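Local coordinates for flagellar biosynthesis protein FlhF (Bacillus subtilis, PDB 2PX0), which binds GTP as a homodimeric GTPase of the signal-recognition-particle family and is needed to build the bacterial flagellum, at residues H134-R146 with F180-R193. Sequence-based numbering, arbitrary orientation.
With GNP (phosphoaminophosphonic acid-guanylate ester), chain J; GNP (phosphoaminophosphonic acid-guanylate ester), chain R.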
loop_
_atom_site.group_PDB
_atom_site.type_symbol
_atom_site.label_atom_id
_atom_site.label_comp_id
_atom_site.label_asym_id
_atom_site.label_seq_id
_atom_site.Cartn_x
_atom_site.Cartn_y
_atom_site.Cartn_z
ATOM N N HIS A 134 -9.907 -15.215 26.677
ATOM C CA HIS A 134 -9.448 -15.223 28.065
ATOM C C HIS A 134 -8.011 -15.714 28.200
ATOM O O HIS A 134 -7.781 -16.802 28.726
ATOM C CB HIS A 134 -10.348 -16.125 28.914
ATOM C CG HIS A 134 -11.813 -15.918 28.680
ATOM N ND1 HIS A 134 -12.452 -14.730 28.961
ATOM C CD2 HIS A 134 -12.763 -16.752 28.193
ATOM C CE1 HIS A 134 -13.733 -14.840 28.656
ATOM N NE2 HIS A 134 -13.949 -16.057 28.188
ATOM N N LYS A 135 -7.045 -14.924 27.742
ATOM C CA LYS A 135 -5.648 -15.338 27.837
ATOM C C LYS A 135 -4.702 -14.278 28.376
ATOM O O LYS A 135 -4.989 -13.088 28.324
ATOM C CB LYS A 135 -5.144 -15.814 26.472
ATOM C CG LYS A 135 -5.760 -17.121 26.011
ATOM C CD LYS A 135 -5.158 -17.580 24.701
ATOM C CE LYS A 135 -5.783 -18.894 24.253
ATOM N NZ LYS A 135 -5.547 -19.979 25.248
ATOM N N LYS A 136 -3.575 -14.734 28.912
ATOM C CA LYS A 136 -2.557 -13.842 29.439
ATOM C C LYS A 136 -1.752 -13.361 28.255
ATOM O O LYS A 136 -0.932 -14.102 27.709
ATOM C CB LYS A 136 -1.619 -14.566 30.412
ATOM C CG LYS A 136 -2.113 -14.641 31.848
ATOM C CD LYS A 136 -1.046 -15.239 32.755
ATOM C CE LYS A 136 -0.728 -16.696 32.374
ATOM N NZ LYS A 136 0.319 -17.300 33.254
ATOM N N ILE A 137 -1.985 -12.112 27.875
ATOM C CA ILE A 137 -1.307 -11.503 26.748
ATOM C C ILE A 137 -0.064 -10.736 27.175
ATOM O O ILE A 137 0.028 -10.234 28.290
ATOM C CB ILE A 137 -2.263 -10.538 26.031
ATOM C CG1 ILE A 137 -3.558 -11.268 25.690
ATOM C CG2 ILE A 137 -1.638 -10.011 24.772
ATOM C CD1 ILE A 137 -3.343 -12.577 24.951
ATOM N N ALA A 138 0.896 -10.658 26.269
ATOM C CA ALA A 138 2.132 -9.928 26.512
ATOM C C ALA A 138 2.530 -9.295 25.180
ATOM O O ALA A 138 2.097 -9.749 24.121
ATOM C CB ALA A 138 3.215 -10.872 26.988
ATOM N N PHE A 139 3.343 -8.246 25.232
ATOM C CA PHE A 139 3.789 -7.574 24.020
ATOM C C PHE A 139 5.295 -7.467 23.979
ATOM O O PHE A 139 5.963 -7.654 24.986
ATOM C CB PHE A 139 3.189 -6.181 23.939
ATOM C CG PHE A 139 1.790 -6.161 23.433
ATOM C CD1 PHE A 139 1.520 -6.404 22.086
ATOM C CD2 PHE A 139 0.734 -5.871 24.286
ATOM C CE1 PHE A 139 0.209 -6.355 21.591
ATOM C CE2 PHE A 139 -0.577 -5.819 23.806
ATOM C CZ PHE A 139 -0.841 -6.061 22.455
ATOM N N ILE A 140 5.818 -7.174 22.798
ATOM C CA ILE A 140 7.251 -7.008 22.578
ATOM C C ILE A 140 7.400 -6.249 21.282
ATOM O O ILE A 140 6.716 -6.546 20.307
ATOM C CB ILE A 140 7.979 -8.353 22.376
ATOM C CG1 ILE A 140 8.003 -9.159 23.674
ATOM C CG2 ILE A 140 9.391 -8.100 21.863
ATOM C CD1 ILE A 140 8.759 -10.462 23.549
ATOM N N THR A 141 8.288 -5.270 21.253
ATOM C CA THR A 141 8.491 -4.530 20.018
ATOM C C THR A 141 9.930 -4.654 19.552
ATOM O O THR A 141 10.844 -4.922 20.335
ATOM C CB THR A 141 8.192 -3.051 20.173
ATOM O OG1 THR A 141 6.933 -2.881 20.832
ATOM C CG2 THR A 141 8.138 -2.402 18.802
ATOM N N THR A 142 10.119 -4.459 18.258
ATOM C CA THR A 142 11.430 -4.517 17.649
ATOM C C THR A 142 11.494 -3.253 16.835
ATOM O O THR A 142 12.555 -2.867 16.344
ATOM C CB THR A 142 11.554 -5.734 16.730
ATOM O OG1 THR A 142 11.816 -6.882 17.531
ATOM C CG2 THR A 142 12.675 -5.571 15.726
ATOM N N ASP A 143 10.347 -2.593 16.709
ATOM C CA ASP A 143 10.306 -1.377 15.925
ATOM C C ASP A 143 10.971 -0.218 16.636
ATOM O O ASP A 143 10.308 0.605 17.279
ATOM C CB ASP A 143 8.877 -1.001 15.559
ATOM C CG ASP A 143 8.827 0.159 14.596
ATOM O OD1 ASP A 143 9.374 1.225 14.932
ATOM O OD2 ASP A 143 8.256 0.006 13.501
ATOM N N THR A 144 12.294 -0.167 16.516
ATOM C CA THR A 144 13.083 0.893 17.116
ATOM C C THR A 144 13.213 1.998 16.081
ATOM O O THR A 144 13.407 3.167 16.422
ATOM C CB THR A 144 14.479 0.393 17.487
ATOM O OG1 THR A 144 14.379 -0.486 18.614
ATOM C CG2 THR A 144 15.401 1.566 17.821
ATOM N N TYR A 145 13.079 1.619 14.814
ATOM C CA TYR A 145 13.194 2.577 13.729
ATOM C C TYR A 145 12.125 3.671 13.709
ATOM O O TYR A 145 12.396 4.820 14.042
ATOM C CB TYR A 145 13.190 1.856 12.384
ATOM C CG TYR A 145 13.382 2.821 11.241
ATOM C CD1 TYR A 145 14.562 3.564 11.126
ATOM C CD2 TYR A 145 12.362 3.051 10.312
ATOM C CE1 TYR A 145 14.718 4.515 10.120
ATOM C CE2 TYR A 145 12.513 4.001 9.300
ATOM C CZ TYR A 145 13.691 4.728 9.216
ATOM O OH TYR A 145 13.835 5.680 8.241
ATOM N N ARG A 146 10.913 3.312 13.306
ATOM C CA ARG A 146 9.822 4.278 13.217
ATOM C C ARG A 146 9.650 5.188 14.429
ATOM O O ARG A 146 9.493 4.724 15.565
ATOM C CB ARG A 146 8.496 3.563 12.936
ATOM C CG ARG A 146 7.308 4.498 12.967
ATOM C CD ARG A 146 6.039 3.843 12.480
ATOM N NE ARG A 146 4.896 4.715 12.719
ATOM C CZ ARG A 146 3.758 4.663 12.032
ATOM N NH1 ARG A 146 3.612 3.775 11.056
ATOM N NH2 ARG A 146 2.767 5.501 12.316
ATOM N N PHE A 180 8.803 -13.225 29.407
ATOM C CA PHE A 180 7.393 -13.521 29.211
ATOM C C PHE A 180 7.125 -15.010 29.055
ATOM O O PHE A 180 6.018 -15.421 28.690
ATOM C CB PHE A 180 6.875 -12.785 27.983
ATOM C CG PHE A 180 6.843 -11.300 28.145
ATOM C CD1 PHE A 180 6.135 -10.721 29.193
ATOM C CD2 PHE A 180 7.512 -10.477 27.253
ATOM C CE1 PHE A 180 6.095 -9.349 29.346
ATOM C CE2 PHE A 180 7.476 -9.100 27.400
ATOM C CZ PHE A 180 6.767 -8.536 28.446
ATOM N N SER A 181 8.147 -15.810 29.336
ATOM C CA SER A 181 8.045 -17.260 29.240
ATOM C C SER A 181 6.824 -17.812 29.982
ATOM O O SER A 181 6.341 -18.903 29.679
ATOM C CB SER A 181 9.314 -17.904 29.805
ATOM O OG SER A 181 9.501 -17.558 31.168
ATOM N N GLU A 182 6.325 -17.052 30.949
ATOM C CA GLU A 182 5.183 -17.483 31.743
ATOM C C GLU A 182 3.834 -17.156 31.105
ATOM O O GLU A 182 2.811 -17.732 31.478
ATOM C CB GLU A 182 5.256 -16.842 33.132
ATOM C CG GLU A 182 6.533 -17.156 33.927
ATOM C CD GLU A 182 6.591 -18.595 34.435
ATOM O OE1 GLU A 182 6.669 -19.529 33.604
ATOM O OE2 GLU A 182 6.559 -18.791 35.670
ATOM N N TYR A 183 3.831 -16.236 30.147
ATOM C CA TYR A 183 2.593 -15.833 29.484
ATOM C C TYR A 183 2.143 -16.795 28.387
ATOM O O TYR A 183 2.953 -17.520 27.816
ATOM C CB TYR A 183 2.752 -14.426 28.898
ATOM C CG TYR A 183 2.860 -13.350 29.943
ATOM C CD1 TYR A 183 3.971 -13.274 30.773
ATOM C CD2 TYR A 183 1.825 -12.436 30.137
ATOM C CE1 TYR A 183 4.050 -12.325 31.775
ATOM C CE2 TYR A 183 1.895 -11.476 31.143
ATOM C CZ TYR A 183 3.008 -11.431 31.958
ATOM O OH TYR A 183 3.078 -10.512 32.979
ATOM N N ASP A 184 0.846 -16.798 28.093
ATOM C CA ASP A 184 0.334 -17.674 27.052
ATOM C C ASP A 184 0.910 -17.249 25.714
ATOM O O ASP A 184 1.768 -17.920 25.138
ATOM C CB ASP A 184 -1.190 -17.599 26.968
ATOM C CG ASP A 184 -1.865 -18.034 28.245
ATOM O OD1 ASP A 184 -1.445 -19.060 28.830
ATOM O OD2 ASP A 184 -2.824 -17.353 28.664
ATOM N N HIS A 185 0.425 -16.112 25.233
ATOM C CA HIS A 185 0.851 -15.565 23.959
ATOM C C HIS A 185 1.598 -14.251 24.117
ATOM O O HIS A 185 1.289 -13.432 24.991
ATOM C CB HIS A 185 -0.369 -15.357 23.070
ATOM C CG HIS A 185 -1.132 -16.614 22.802
ATOM N ND1 HIS A 185 -2.432 -16.615 22.348
ATOM C CD2 HIS A 185 -0.773 -17.914 22.919
ATOM C CE1 HIS A 185 -2.844 -17.862 22.200
ATOM N NE2 HIS A 185 -1.856 -18.668 22.539
ATOM N N VAL A 186 2.591 -14.058 23.260
ATOM C CA VAL A 186 3.384 -12.844 23.274
ATOM C C VAL A 186 3.362 -12.296 21.849
ATOM O O VAL A 186 3.911 -12.899 20.922
ATOM C CB VAL A 186 4.819 -13.139 23.684
ATOM C CG1 VAL A 186 5.551 -11.843 23.944
ATOM C CG2 VAL A 186 4.831 -14.030 24.901
ATOM N N PHE A 187 2.713 -11.154 21.674
ATOM C CA PHE A 187 2.615 -10.546 20.358
ATOM C C PHE A 187 3.777 -9.599 20.044
ATOM O O PHE A 187 3.920 -8.531 20.652
ATOM C CB PHE A 187 1.266 -9.834 20.226
ATOM C CG PHE A 187 0.085 -10.759 20.360
ATOM C CD1 PHE A 187 -0.350 -11.180 21.617
ATOM C CD2 PHE A 187 -0.555 -11.264 19.229
ATOM C CE1 PHE A 187 -1.410 -12.097 21.749
ATOM C CE2 PHE A 187 -1.615 -12.184 19.354
ATOM C CZ PHE A 187 -2.039 -12.601 20.617
ATOM N N VAL A 188 4.617 -10.024 19.098
ATOM C CA VAL A 188 5.778 -9.249 18.669
ATOM C C VAL A 188 5.507 -8.460 17.393
ATOM O O VAL A 188 5.080 -9.022 16.388
ATOM C CB VAL A 188 6.978 -10.154 18.405
ATOM C CG1 VAL A 188 8.183 -9.306 18.047
ATOM C CG2 VAL A 188 7.261 -11.007 19.617
ATOM N N ASP A 189 5.772 -7.159 17.451
ATOM C CA ASP A 189 5.576 -6.237 16.328
ATOM C C ASP A 189 6.983 -5.968 15.785
ATOM O O ASP A 189 7.959 -6.065 16.531
ATOM C CB ASP A 189 4.903 -4.950 16.852
ATOM C CG ASP A 189 4.547 -3.944 15.747
ATOM O OD1 ASP A 189 4.480 -4.334 14.562
ATOM O OD2 ASP A 189 4.314 -2.750 16.076
ATOM N N THR A 190 7.098 -5.670 14.493
ATOM C CA THR A 190 8.408 -5.421 13.885
ATOM C C THR A 190 8.421 -4.157 13.030
ATOM O O THR A 190 7.372 -3.641 12.659
ATOM C CB THR A 190 8.857 -6.604 12.989
ATOM O OG1 THR A 190 8.055 -6.632 11.803
ATOM C CG2 THR A 190 8.706 -7.925 13.725
ATOM N N ALA A 191 9.621 -3.675 12.713
ATOM C CA ALA A 191 9.792 -2.470 11.909
ATOM C C ALA A 191 9.459 -2.670 10.433
ATOM O O ALA A 191 9.706 -3.723 9.838
ATOM C CB ALA A 191 11.203 -1.975 12.043
ATOM N N GLY A 192 8.899 -1.638 9.832
ATOM C CA GLY A 192 8.551 -1.730 8.432
ATOM C C GLY A 192 9.644 -1.176 7.541
ATOM O O GLY A 192 9.605 -0.006 7.144
ATOM N N ARG A 193 10.634 -2.007 7.238
ATOM C CA ARG A 193 11.723 -1.589 6.370
ATOM C C ARG A 193 11.368 -2.130 4.986
ATOM O O ARG A 193 10.531 -3.016 4.874
ATOM C CB ARG A 193 13.044 -2.194 6.852
ATOM C CG ARG A 193 13.310 -2.082 8.354
ATOM C CD ARG A 193 14.057 -0.817 8.758
ATOM N NE ARG A 193 14.585 -0.935 10.121
ATOM C CZ ARG A 193 15.369 -0.037 10.720
ATOM N NH1 ARG A 193 15.730 1.067 10.078
ATOM N NH2 ARG A 193 15.801 -0.246 11.963
HETATM P PG GNP J . 4.665 0.464 9.642
HETATM O O1G GNP J . 4.940 1.825 9.101
HETATM O O2G GNP J . 5.020 0.338 11.139
HETATM O O3G GNP J . 5.316 -0.609 8.845
HETATM N N3B GNP J . 2.990 0.412 9.506
HETATM P PB GNP J . 2.142 -0.912 10.007
HETATM O O1B GNP J . 2.382 -2.048 9.138
HETATM O O2B GNP J . 2.428 -1.045 11.473
HETATM O O3A GNP J . 0.668 -0.287 9.714
HETATM P PA GNP J . -0.278 0.490 10.666
HETATM O O1A GNP J . -0.803 -0.401 11.743
HETATM O O2A GNP J . 0.489 1.749 11.025
HETATM O "O5'" GNP J . -1.441 0.848 9.771
HETATM C "C5'" GNP J . -1.230 1.702 8.645
HETATM C "C4'" GNP J . -2.522 2.188 8.099
HETATM O "O4'" GNP J . -3.317 1.264 7.433
HETATM C "C3'" GNP J . -3.435 2.826 9.189
HETATM O "O3'" GNP J . -3.937 4.097 8.769
HETATM C "C2'" GNP J . -4.560 1.809 9.343
HETATM O "O2'" GNP J . -5.774 2.354 9.761
HETATM C "C1'" GNP J . -4.622 1.251 7.960
HETATM N N9 GNP J . -5.167 -0.126 7.985
HETATM C C8 GNP J . -4.542 -1.263 8.653
HETATM N N7 GNP J . -5.275 -2.334 8.493
HETATM C C5 GNP J . -6.421 -1.865 7.684
HETATM C C6 GNP J . -7.569 -2.608 7.188
HETATM O O6 GNP J . -7.836 -3.737 7.323
HETATM N N1 GNP J . -8.420 -1.785 6.458
HETATM C C2 GNP J . -8.086 -0.442 6.307
HETATM N N2 GNP J . -9.079 0.229 5.523
HETATM N N3 GNP J . -7.110 0.269 6.712
HETATM C C4 GNP J . -6.286 -0.546 7.419
HETATM P PG GNP R . -1.557 6.879 8.271
HETATM O O1G GNP R . -1.859 5.617 8.993
HETATM O O2G GNP R . -1.468 8.076 9.231
HETATM O O3G GNP R . -2.512 7.142 7.174
HETATM N N3B GNP R . 0.020 6.554 7.703
HETATM P PB GNP R . 0.863 7.686 6.833
HETATM O O1B GNP R . 0.297 7.869 5.502
HETATM O O2B GNP R . 0.993 8.856 7.738
HETATM O O3A GNP R . 2.227 6.902 6.672
HETATM P PA GNP R . 3.516 7.116 7.392
HETATM O O1A GNP R . 4.094 8.428 7.026
HETATM O O2A GNP R . 3.210 6.806 8.840
HETATM O "O5'" GNP R . 4.411 6.016 6.813
HETATM C "C5'" GNP R . 4.088 4.619 7.008
HETATM C "C4'" GNP R . 5.208 3.734 6.562
HETATM O "O4'" GNP R . 5.598 3.822 5.232
HETATM C "C3'" GNP R . 6.507 3.952 7.408
HETATM O "O3'" GNP R . 7.038 2.699 7.890
HETATM C "C2'" GNP R . 7.465 4.652 6.425
HETATM O "O2'" GNP R . 8.825 4.424 6.674
HETATM C "C1'" GNP R . 6.993 4.068 5.120
HETATM N N9 GNP R . 7.273 5.008 4.004
HETATM C C8 GNP R . 6.673 6.329 3.864
HETATM N N7 GNP R . 7.129 6.918 2.780
HETATM C C5 GNP R . 8.072 5.925 2.192
HETATM C C6 GNP R . 8.892 6.009 0.982
HETATM O O6 GNP R . 8.986 6.876 0.215
HETATM N N1 GNP R . 9.632 4.859 0.790
HETATM C C2 GNP R . 9.518 3.833 1.705
HETATM N N2 GNP R . 10.369 2.732 1.316
HETATM N N3 GNP R . 8.832 3.680 2.783
HETATM C C4 GNP R . 8.104 4.816 2.968
#
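Phe180 lays one face of its ring over the methyl of Ala138, a CH-pi contact with CB 3.9 Å from the ring centroid, while its CE2 reaches CG1 of Ile140, whose side chain runs past the ring in the opposite direction. CD1 of Ile140 continues to CG1 of Val186 at 3.5 Å, and Tyr183 adds CD2 against the Ala138 methyl. Cutting Phe180 back to an alanine is likely to leave the Ala138 methyl and Ile140 CG1 without their aromatic cover and open a gap on this side of the sheet. On the other face, Phe187 turns CD1 to CG2 of Ile137 at 3.6 Å; chi1 of Ile137, -53°, leaves CG1 beside the backbone N and CG2 opposite it, against the ring. Phe139 brings CE1 against CB of Phe187. Helix 118-132 packs on both phenylalanines.

Between these layers strands 137-141 and 185-189 run parallel. The Phe187 amide bonds to Ala138 O at 2.9 Å, and Asp189 N meets Ile140 O at 3.1 Å almost in line with the carbonyl. At the start of the pair Asp184 OD2 takes the Lys136 amide on its anti side, 2.7 Å away and tilted 24° from the carboxylate plane, and Lys136 NZ bonds to Glu182 O from above the carbonyl plane.

Beyond the strands, Tyr145 CB sits over the centre of the Arg193 guanidinium, 3.2 Å above its plane, with ring and guanidinium planes 31° apart. Arg146 instead extends to the nucleotide, NH1 bonding to O1G of GNP chain J. Asp189 OD2 bonds to Thr119 of the P-loop, near the magnesium ion. The pair belongs to the parallel sheet of an SRP-type P-loop GTPase domain, its C-terminal ends facing the bound nucleotide and 137-141 forming the sheet's edge within the chain.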